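Local coordinates for protein putative sporulation-specific glycosylase ydhD (Bacillus subtilis subsp. subtilis str. 168, PDB 3CZ8) that probably binds chitin and hydrolyses glycosidic bonds in sporulation, this chain being the family 18 glycosyl hydrolase part of a longer protein with LysM domains, at residues A[219-224]-A[289-294]; A[245-250]-A[255-260]; A[268-273]-A[278-283]. The protein carries 1 engineered substitution. All coordinates share one frame; numbering follows the deposited sequence.

Contact 1 (A[219-224]-A[289-294])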
loop_
_atom_site.group_PDB
_atom_site.type_symbol
_atom_site.label_atom_id
_atom_site.label_comp_id
_atom_site.label_asym_id
_atom_site.label_seq_id
_atom_site.Cartn_x
_atom_site.Cartn_y
_atom_site.Cartn_z
ATOM N N ILE A 219 -17.593 -0.892 10.259
ATOM C CA ILE A 219 -16.918 -2.185 10.071
ATOM C C ILE A 219 -15.654 -2.036 9.204
ATOM O O ILE A 219 -15.734 -1.806 7.998
ATOM C CB ILE A 219 -17.875 -3.271 9.499
ATOM C CG1 ILE A 219 -19.151 -3.405 10.352
ATOM C CG2 ILE A 219 -17.160 -4.620 9.349
ATOM C CD1 ILE A 219 -18.931 -3.796 11.830
ATOM N N GLY A 220 -14.491 -2.144 9.838
ATOM C CA GLY A 220 -13.214 -2.109 9.126
ATOM C C GLY A 220 -12.963 -3.387 8.344
ATOM O O GLY A 220 -13.206 -4.482 8.845
ATOM N N VAL A 221 -12.486 -3.244 7.107
ATOM C CA VAL A 221 -12.168 -4.397 6.251
ATOM C C VAL A 221 -10.658 -4.744 6.315
ATOM O O VAL A 221 -9.851 -3.891 6.707
ATOM C CB VAL A 221 -12.653 -4.185 4.786
ATOM C CG1 VAL A 221 -14.172 -3.923 4.731
ATOM C CG2 VAL A 221 -11.858 -3.099 4.078
ATOM N N PRO A 222 -10.278 -6.002 5.970
ATOM C CA PRO A 222 -8.868 -6.417 6.047
ATOM C C PRO A 222 -7.894 -5.563 5.242
ATOM O O PRO A 222 -8.206 -5.121 4.136
ATOM C CB PRO A 222 -8.882 -7.837 5.479
ATOM C CG PRO A 222 -10.256 -8.304 5.659
ATOM C CD PRO A 222 -11.135 -7.119 5.522
ATOM N N LEU A 223 -6.727 -5.329 5.824
ATOM C CA LEU A 223 -5.615 -4.722 5.113
ATOM C C LEU A 223 -4.834 -5.804 4.355
ATOM O O LEU A 223 -4.424 -5.587 3.214
ATOM C CB LEU A 223 -4.717 -3.977 6.115
ATOM C CG LEU A 223 -3.390 -3.305 5.734
ATOM C CD1 LEU A 223 -3.512 -2.318 4.574
ATOM C CD2 LEU A 223 -2.792 -2.631 6.965
ATOM N N TYR A 224 -4.669 -6.974 4.983
ATOM C CA TYR A 224 -3.826 -8.075 4.483
ATOM C C TYR A 224 -4.601 -9.362 4.199
ATOM O O TYR A 224 -5.503 -9.716 4.960
ATOM C CB TYR A 224 -2.768 -8.450 5.531
ATOM C CG TYR A 224 -1.717 -7.413 5.858
ATOM C CD1 TYR A 224 -0.814 -6.973 4.890
ATOM C CD2 TYR A 224 -1.587 -6.916 7.159
ATOM C CE1 TYR A 224 0.166 -6.036 5.196
ATOM C CE2 TYR A 224 -0.606 -5.978 7.478
ATOM C CZ TYR A 224 0.265 -5.544 6.490
ATOM O OH TYR A 224 1.239 -4.619 6.787
ATOM N N SER A 289 -18.237 -6.723 -1.371
ATOM C CA SER A 289 -19.646 -6.388 -1.605
ATOM C C SER A 289 -20.532 -6.893 -0.472
ATOM O O SER A 289 -21.372 -6.148 0.033
ATOM C CB SER A 289 -20.142 -6.969 -2.932
ATOM O OG SER A 289 -19.555 -6.296 -4.028
ATOM N N ARG A 290 -20.319 -8.150 -0.078
ATOM C CA ARG A 290 -21.054 -8.790 1.015
ATOM C C ARG A 290 -20.878 -8.087 2.359
ATOM O O ARG A 290 -21.773 -8.123 3.201
ATOM C CB ARG A 290 -20.668 -10.272 1.144
ATOM C CG ARG A 290 -21.395 -11.214 0.178
ATOM C CD ARG A 290 -22.898 -11.315 0.475
ATOM N NE ARG A 290 -23.181 -12.000 1.739
ATOM C CZ ARG A 290 -23.795 -13.177 1.846
ATOM N NH1 ARG A 290 -23.999 -13.709 3.044
ATOM N NH2 ARG A 290 -24.213 -13.826 0.765
ATOM N N LYS A 291 -19.725 -7.447 2.550
ATOM C CA LYS A 291 -19.459 -6.678 3.759
ATOM C C LYS A 291 -20.224 -5.350 3.789
ATOM O O LYS A 291 -20.742 -4.964 4.839
ATOM C CB LYS A 291 -17.956 -6.456 3.936
ATOM C CG LYS A 291 -17.219 -7.672 4.455
ATOM C CD LYS A 291 -15.752 -7.585 4.115
ATOM C CE LYS A 291 -14.937 -8.657 4.811
ATOM N NZ LYS A 291 -15.304 -10.055 4.426
ATOM N N MET A 292 -20.293 -4.655 2.650
ATOM C CA MET A 292 -21.146 -3.468 2.528
ATOM C C MET A 292 -22.632 -3.845 2.632
ATOM O O MET A 292 -23.434 -3.080 3.161
ATOM C CB MET A 292 -20.845 -2.684 1.241
ATOM C CG MET A 292 -21.647 -1.379 1.068
ATOM S SD MET A 292 -21.666 -0.260 2.495
ATOM C CE MET A 292 -20.515 1.000 1.996
ATOM N N GLN A 293 -22.970 -5.041 2.156
ATOM C CA GLN A 293 -24.321 -5.585 2.242
ATOM C C GLN A 293 -24.782 -5.829 3.681
ATOM O O GLN A 293 -25.907 -5.478 4.025
ATOM C CB GLN A 293 -24.433 -6.873 1.426
ATOM C CG GLN A 293 -24.689 -6.655 -0.058
ATOM C CD GLN A 293 -24.677 -7.956 -0.847
ATOM O OE1 GLN A 293 -25.238 -8.968 -0.412
ATOM N NE2 GLN A 293 -24.032 -7.938 -2.011
ATOM N N ILE A 294 -23.914 -6.408 4.514
ATOM C CA ILE A 294 -24.246 -6.654 5.926
ATOM C C ILE A 294 -24.226 -5.370 6.766
ATOM O O ILE A 294 -24.872 -5.290 7.814
ATOM C CB ILE A 294 -23.380 -7.786 6.556
ATOM C CG1 ILE A 294 -24.124 -8.429 7.732
ATOM C CG2 ILE A 294 -21.985 -7.290 6.949
ATOM C CD1 ILE A 294 -23.560 -9.744 8.197
#
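Val-221 and Lys-291 are the closest pair of backbones here, with their CA atoms 8.0 Å apart, so the end of strand 217-220 and helix 285-297 meet through side chains alone. Nearly all of the work falls to Lys-291. Its first torsion (chi1 -77°) sets CG anti to the carbonyl carbon, and the next two run extended. The aliphatic part therefore reaches from the helix to the chain just past the strand. CD meets the CG1 methyl of Val-221 at 4.0 Å. One carbon further on, Lys-291 CE lies 4.2 Å from CD of Pro-222. Both are ordinary van der Waals contacts, and the lysine chain passes the valine and the proline at a slant. Val-221 points its side chain at the helix, while Pro-222 offers the ring carbon next to its nitrogen. The lysine then bends at its last torsion (chi4 62°), and NZ ends in a polar setting beyond the two apolar residues. There it forms a salt bridge with Glu-283 and a hydrogen bond to the carbonyl oxygen of Ala-196, so the buried ammonium group has two partners, and the carboxylate probably balances its charge. The same side chain thus serves as a greasy spacer along its length and as a charged group at its end. Strand 217-220 continues through an inserted domain into helix 285-297 and then strand 302-310, which runs parallel beside it in the barrel. Ile-303 of that strand touches both Val-221 and Lys-291, and Ile-201 of helix 198-208 packs on the lysine from the barrel's outer layer.

Contact 2 (A[245-250]-A[255-260])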
loop_
_atom_site.group_PDB
_atom_site.type_symbol
_atom_site.label_atom_id
_atom_site.label_comp_id
_atom_site.label_asym_id
_atom_site.label_seq_id
_atom_site.Cartn_x
_atom_site.Cartn_y
_atom_site.Cartn_z
ATOM N N ASN A 245 -1.969 -8.527 -4.433
ATOM C CA ASN A 245 -0.867 -9.506 -4.387
ATOM C C ASN A 245 -1.328 -10.952 -4.475
ATOM O O ASN A 245 -0.682 -11.764 -5.131
ATOM C CB ASN A 245 -0.030 -9.358 -3.120
ATOM C CG ASN A 245 0.771 -8.084 -3.081
ATOM O OD1 ASN A 245 1.194 -7.659 -2.009
ATOM N ND2 ASN A 245 0.999 -7.470 -4.241
ATOM N N ALA A 246 -2.430 -11.266 -3.795
ATOM C CA ALA A 246 -3.045 -12.588 -3.872
ATOM C C ALA A 246 -3.502 -12.934 -5.288
ATOM O O ALA A 246 -3.248 -14.035 -5.772
ATOM C CB ALA A 246 -4.203 -12.683 -2.898
ATOM N N ILE A 247 -4.174 -11.988 -5.940
ATOM C CA ILE A 247 -4.591 -12.136 -7.338
ATOM C C ILE A 247 -3.382 -12.294 -8.260
ATOM O O ILE A 247 -3.393 -13.140 -9.151
ATOM C CB ILE A 247 -5.516 -10.966 -7.763
ATOM C CG1 ILE A 247 -6.949 -11.280 -7.331
ATOM C CG2 ILE A 247 -5.464 -10.704 -9.273
ATOM C CD1 ILE A 247 -7.722 -10.070 -6.866
ATOM N N GLU A 248 -2.333 -11.513 -7.999
ATOM C CA GLU A 248 -1.072 -11.594 -8.738
ATOM C C GLU A 248 -0.377 -12.950 -8.595
ATOM O O GLU A 248 0.225 -13.437 -9.554
ATOM C CB GLU A 248 -0.129 -10.465 -8.313
ATOM C CG GLU A 248 -0.539 -9.085 -8.862
ATOM C CD GLU A 248 0.054 -7.920 -8.076
ATOM O OE1 GLU A 248 0.722 -8.142 -7.037
ATOM O OE2 GLU A 248 -0.155 -6.767 -8.504
ATOM N N ARG A 249 -0.472 -13.557 -7.413
ATOM C CA ARG A 249 0.084 -14.896 -7.180
ATOM C C ARG A 249 -0.747 -15.994 -7.829
ATOM O O ARG A 249 -0.202 -16.995 -8.281
ATOM C CB ARG A 249 0.259 -15.171 -5.689
ATOM C CG ARG A 249 1.387 -14.372 -5.078
ATOM C CD ARG A 249 1.651 -14.760 -3.642
ATOM N NE ARG A 249 2.671 -13.892 -3.057
ATOM C CZ ARG A 249 3.425 -14.205 -2.008
ATOM N NH1 ARG A 249 3.290 -15.378 -1.405
ATOM N NH2 ARG A 249 4.323 -13.336 -1.563
ATOM N N ALA A 250 -2.063 -15.802 -7.880
ATOM C CA ALA A 250 -2.957 -16.729 -8.573
ATOM C C ALA A 250 -2.692 -16.772 -10.081
ATOM O O ALA A 250 -2.880 -17.809 -10.700
ATOM C CB ALA A 250 -4.419 -16.387 -8.291
ATOM N N ALA A 255 -3.425 -20.666 -10.670
ATOM C CA ALA A 255 -4.338 -21.284 -9.722
ATOM C C ALA A 255 -5.726 -20.666 -9.860
ATOM O O ALA A 255 -5.862 -19.442 -9.866
ATOM C CB ALA A 255 -3.815 -21.108 -8.306
ATOM N N PRO A 256 -6.761 -21.514 -9.997
ATOM C CA PRO A 256 -8.141 -21.020 -10.046
ATOM C C PRO A 256 -8.603 -20.447 -8.701
ATOM O O PRO A 256 -8.354 -21.043 -7.646
ATOM C CB PRO A 256 -8.954 -22.270 -10.416
ATOM C CG PRO A 256 -8.109 -23.425 -9.993
ATOM C CD PRO A 256 -6.683 -22.983 -10.124
ATOM N N ILE A 257 -9.256 -19.288 -8.755
ATOM C CA ILE A 257 -9.740 -18.611 -7.555
ATOM C C ILE A 257 -11.137 -19.106 -7.203
ATOM O O ILE A 257 -12.120 -18.791 -7.891
ATOM C CB ILE A 257 -9.723 -17.069 -7.704
ATOM C CG1 ILE A 257 -8.300 -16.574 -7.996
ATOM C CG2 ILE A 257 -10.268 -16.396 -6.438
ATOM C CD1 ILE A 257 -8.226 -15.143 -8.520
ATOM N N GLN A 258 -11.210 -19.901 -6.139
ATOM C CA GLN A 258 -12.488 -20.415 -5.648
ATOM C C GLN A 258 -13.061 -19.569 -4.510
ATOM O O GLN A 258 -12.383 -18.695 -3.970
ATOM C CB GLN A 258 -12.399 -21.903 -5.275
ATOM C CG GLN A 258 -11.052 -22.368 -4.762
ATOM C CD GLN A 258 -10.915 -23.879 -4.743
ATOM O OE1 GLN A 258 -9.822 -24.406 -4.540
ATOM N NE2 GLN A 258 -12.025 -24.584 -4.948
ATOM N N TYR A 259 -14.317 -19.836 -4.166
ATOM C CA TYR A 259 -15.069 -18.997 -3.246
ATOM C C TYR A 259 -15.833 -19.855 -2.243
ATOM O O TYR A 259 -16.654 -20.694 -2.629
ATOM C CB TYR A 259 -16.039 -18.118 -4.042
ATOM C CG TYR A 259 -16.636 -16.961 -3.275
ATOM C CD1 TYR A 259 -15.916 -15.782 -3.085
ATOM C CD2 TYR A 259 -17.928 -17.035 -2.758
ATOM C CE1 TYR A 259 -16.462 -14.708 -2.390
ATOM C CE2 TYR A 259 -18.485 -15.969 -2.061
ATOM C CZ TYR A 259 -17.746 -14.809 -1.880
ATOM O OH TYR A 259 -18.290 -13.751 -1.195
ATOM N N SER A 260 -15.547 -19.652 -0.958
ATOM C CA SER A 260 -16.263 -20.347 0.107
ATOM C C SER A 260 -17.670 -19.783 0.242
ATOM O O SER A 260 -17.849 -18.572 0.362
ATOM C CB SER A 260 -15.515 -20.232 1.433
ATOM O OG SER A 260 -16.240 -20.857 2.474
#
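Ala-250 touches two residues of the returning chain. Its carbonyl oxygen accepts a hydrogen bond from Ala-255 N at 2.9 Å, bent to 136° at the hydrogen, which draws the chain back against the last turns of helix 243-252. Its methyl group CB sits 3.9 Å from CG1 of Ile-257. A turn earlier in the helix, Ile-247 CG1 meets the CD1 methyl of Ile-257 at 4.2 Å. Ile-257 makes both contacts with one branch. CG1 stands anti to its own carbonyl carbon (chi1 -59°), and the extended second torsion carries CD1 on toward the helix. Apart from the backbone bond the contact is small and apolar, with Ile-257 on its solvent side and Ala-250 buried. Further out, Phe-268 lies against both Ala-250 and Ala-255, while Phe-282 touches Ile-247 and Ile-257. The far side of the helix is polar: Asn-245 ND2 donates to Glu-248 OE1 at 2.9 Å, and this pair also bonds to Trp-306 and Tyr-14 of the second subunit. Helix 243-252 packs across the five-stranded antiparallel sheet, and the turn after it leads into strand 258-260, an outermost strand of that sheet, next to strand 265-271.

Contact 3 (A[268-273]-A[278-283]); sequences FRYSDQ and HEVWFE
Tyr-270 and His-278 form one of two hydrogen-bonded pairs between 268-273 and 278-283 of the antiparallel hairpin; Phe-268 with Val-280 is the other. The tight side is the sheet face these four residues share. His-278 CB lies over the face of the Tyr-270 ring, 3.6 Å from its centroid, and the two rings are nearly parallel (7°) but slid apart. In the same way Val-280 CB stands 3.8 Å from the centroid of the Phe-268 ring, a CH-pi contact. The first torsion of Phe-268 (chi1 64°) sets CG between the backbone N and the carbonyl carbon and lays the ring beside the valine. Its edge atom CD2 then meets Phe-282 CE1 at 3.7 Å. Ala-250 of helix 243-252 packs on the same phenylalanine. On the same face, toward the turn, His-278 NE2 donates in its ring plane to Asp-272 OD2 at 2.9 Å, arriving from above the carboxylate plane. Asp-227 of the next strand bonds His-278 ND1 and also Tyr-270 OH. The other face is looser. Arg-269 is exposed and runs alongside Glu-279, whose OE2 takes NE and NH2 in a salt bridge with weak, bent bonds; the guanidinium and carboxylate planes are almost perpendicular. Glu-279 OE1 has a straighter bond, from Trp-281 NE1 at 2.8 Å. A phenylalanine at His-278 would probably leave Asp-272 and Asp-227 without the ring nitrogens that link them. Held between two carboxylates, the imidazole may favour its protonated form, though Arg-276 and Arg-249 partly offset Asp-272 and Asp-227.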
loop_
_atom_site.group_PDB
_atom_site.type_symbol
_atom_site.label_atom_id
_atom_site.label_comp_id
_atom_site.label_asym_id
_atom_site.label_seq_id
_atom_site.Cartn_x
_atom_site.Cartn_y
_atom_site.Cartn_z
ATOM N N PHE A 268 -7.436 -19.784 -2.726
ATOM C CA PHE A 268 -6.857 -20.691 -3.710
ATOM C C PHE A 268 -5.674 -21.455 -3.137
ATOM O O PHE A 268 -5.105 -21.060 -2.119
ATOM C CB PHE A 268 -6.475 -19.968 -5.015
ATOM C CG PHE A 268 -5.392 -18.933 -4.865
ATOM C CD1 PHE A 268 -4.057 -19.263 -5.074
ATOM C CD2 PHE A 268 -5.712 -17.614 -4.559
ATOM C CE1 PHE A 268 -3.057 -18.301 -4.959
ATOM C CE2 PHE A 268 -4.724 -16.653 -4.434
ATOM C CZ PHE A 268 -3.388 -16.998 -4.644
ATOM N N ARG A 269 -5.320 -22.555 -3.796
ATOM C CA ARG A 269 -4.112 -23.305 -3.461
ATOM C C ARG A 269 -3.207 -23.423 -4.682
ATOM O O ARG A 269 -3.683 -23.390 -5.819
ATOM C CB ARG A 269 -4.464 -24.694 -2.921
ATOM C CG ARG A 269 -5.177 -24.685 -1.577
ATOM C CD ARG A 269 -5.551 -26.087 -1.121
ATOM N NE ARG A 269 -6.247 -26.056 0.162
ATOM C CZ ARG A 269 -7.571 -26.031 0.306
ATOM N NH1 ARG A 269 -8.366 -26.043 -0.758
ATOM N NH2 ARG A 269 -8.102 -25.996 1.521
ATOM N N TYR A 270 -1.905 -23.537 -4.438
ATOM C CA TYR A 270 -0.922 -23.766 -5.497
ATOM C C TYR A 270 0.298 -24.509 -4.959
ATOM O O TYR A 270 0.505 -24.569 -3.746
ATOM C CB TYR A 270 -0.501 -22.443 -6.165
ATOM C CG TYR A 270 0.302 -21.488 -5.293
ATOM C CD1 TYR A 270 1.693 -21.589 -5.208
ATOM C CD2 TYR A 270 -0.329 -20.471 -4.574
ATOM C CE1 TYR A 270 2.434 -20.715 -4.408
ATOM C CE2 TYR A 270 0.403 -19.579 -3.783
ATOM C CZ TYR A 270 1.784 -19.708 -3.711
ATOM O OH TYR A 270 2.518 -18.849 -2.935
ATOM N N SER A 271 1.101 -25.063 -5.865
ATOM C CA SER A 271 2.385 -25.665 -5.507
ATOM C C SER A 271 3.506 -24.817 -6.085
ATOM O O SER A 271 3.486 -24.482 -7.270
ATOM C CB SER A 271 2.485 -27.099 -6.034
ATOM O OG SER A 271 1.460 -27.913 -5.493
ATOM N N ASP A 272 4.477 -24.463 -5.250
ATOM C CA ASP A 272 5.574 -23.610 -5.692
ATOM C C ASP A 272 6.684 -24.401 -6.398
ATOM O O ASP A 272 6.568 -25.626 -6.571
ATOM C CB ASP A 272 6.113 -22.729 -4.545
ATOM C CG ASP A 272 6.674 -23.529 -3.372
ATOM O OD1 ASP A 272 6.702 -24.776 -3.423
ATOM O OD2 ASP A 272 7.097 -22.889 -2.382
ATOM N N GLN A 273 7.758 -23.699 -6.775
ATOM C CA GLN A 273 8.885 -24.273 -7.516
ATOM C C GLN A 273 9.763 -25.196 -6.668
ATOM O O GLN A 273 10.883 -25.542 -7.067
ATOM C CB GLN A 273 9.737 -23.150 -8.123
ATOM C CG GLN A 273 9.237 -22.632 -9.466
ATOM C CD GLN A 273 9.806 -23.406 -10.643
ATOM O OE1 GLN A 273 11.001 -23.327 -10.934
ATOM N NE2 GLN A 273 8.949 -24.149 -11.333
ATOM N N HIS A 278 0.753 -24.421 -1.023
ATOM C CA HIS A 278 0.412 -23.164 -0.383
ATOM C C HIS A 278 -1.098 -22.999 -0.347
ATOM O O HIS A 278 -1.794 -23.509 -1.217
ATOM C CB HIS A 278 0.996 -22.003 -1.173
ATOM C CG HIS A 278 2.478 -21.857 -1.049
ATOM N ND1 HIS A 278 3.063 -20.830 -0.342
ATOM C CD2 HIS A 278 3.493 -22.589 -1.561
ATOM C CE1 HIS A 278 4.378 -20.942 -0.415
ATOM N NE2 HIS A 278 4.665 -22.004 -1.147
ATOM N N GLU A 279 -1.593 -22.274 0.656
ATOM C CA GLU A 279 -3.010 -21.917 0.743
ATOM C C GLU A 279 -3.129 -20.422 1.013
ATOM O O GLU A 279 -2.496 -19.891 1.932
ATOM C CB GLU A 279 -3.717 -22.720 1.839
ATOM C CG GLU A 279 -5.227 -22.523 1.890
ATOM C CD GLU A 279 -5.927 -23.513 2.815
ATOM O OE1 GLU A 279 -6.687 -23.067 3.700
ATOM O OE2 GLU A 279 -5.726 -24.736 2.654
ATOM N N VAL A 280 -3.932 -19.749 0.193
ATOM C CA VAL A 280 -4.071 -18.297 0.259
ATOM C C VAL A 280 -5.530 -17.927 0.498
ATOM O O VAL A 280 -6.409 -18.390 -0.221
ATOM C CB VAL A 280 -3.549 -17.610 -1.038
ATOM C CG1 VAL A 280 -3.611 -16.079 -0.932
ATOM C CG2 VAL A 280 -2.128 -18.060 -1.359
ATOM N N TRP A 281 -5.769 -17.110 1.523
ATOM C CA TRP A 281 -7.077 -16.499 1.782
ATOM C C TRP A 281 -6.952 -14.978 1.747
ATOM O O TRP A 281 -6.011 -14.411 2.308
ATOM C CB TRP A 281 -7.605 -16.928 3.156
ATOM C CG TRP A 281 -8.010 -18.362 3.223
ATOM C CD1 TRP A 281 -7.193 -19.435 3.460
ATOM C CD2 TRP A 281 -9.333 -18.892 3.055
ATOM N NE1 TRP A 281 -7.925 -20.597 3.443
ATOM C CE2 TRP A 281 -9.240 -20.294 3.195
ATOM C CE3 TRP A 281 -10.585 -18.318 2.781
ATOM C CZ2 TRP A 281 -10.356 -21.135 3.086
ATOM C CZ3 TRP A 281 -11.698 -19.156 2.672
ATOM C CH2 TRP A 281 -11.572 -20.549 2.826
ATOM N N PHE A 282 -7.912 -14.320 1.101
ATOM C CA PHE A 282 -7.845 -12.882 0.869
ATOM C C PHE A 282 -9.251 -12.316 0.704
ATOM O O PHE A 282 -10.222 -12.944 1.122
ATOM C CB PHE A 282 -6.941 -12.554 -0.343
ATOM C CG PHE A 282 -7.458 -13.076 -1.666
ATOM C CD1 PHE A 282 -7.362 -14.424 -1.991
ATOM C CD2 PHE A 282 -8.007 -12.206 -2.602
ATOM C CE1 PHE A 282 -7.833 -14.896 -3.210
ATOM C CE2 PHE A 282 -8.481 -12.670 -3.823
ATOM C CZ PHE A 282 -8.398 -14.014 -4.124
ATOM N N GLU A 283 -9.350 -11.119 0.133
ATOM C CA GLU A 283 -10.631 -10.467 -0.134
ATOM C C GLU A 283 -10.704 -10.021 -1.590
ATOM O O GLU A 283 -9.754 -9.435 -2.111
ATOM C CB GLU A 283 -10.804 -9.246 0.770
ATOM C CG GLU A 283 -10.949 -9.558 2.249
ATOM C CD GLU A 283 -12.344 -10.022 2.634
ATOM O OE1 GLU A 283 -13.327 -9.551 2.030
ATOM O OE2 GLU A 283 -12.457 -10.850 3.557
#

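Overall arrangement
Contact 1 lies in the barrel, where strand 217-220 meets helix 285-297. Contacts 2 and 3 belong to the domain inserted between that strand and that helix, so both fall within the chain span that contact 1 brackets. Contact 2 comes first, then contact 3. Their centres are about 7 Å apart. Contact 2 sets helix 243-252 against the edge of the five-stranded sheet, contact 3 pairs two strands within it, and Phe-268 and Phe-282 pack on that helix. Contact 1 is about 18 Å from contact 2 and about 21 Å from contact 3, centre to centre. Glu-283 also packs on Pro-222 where the insertion rejoins the barrel. This is consistent with a family 18 TIM barrel carrying the alpha+beta insertion of many members.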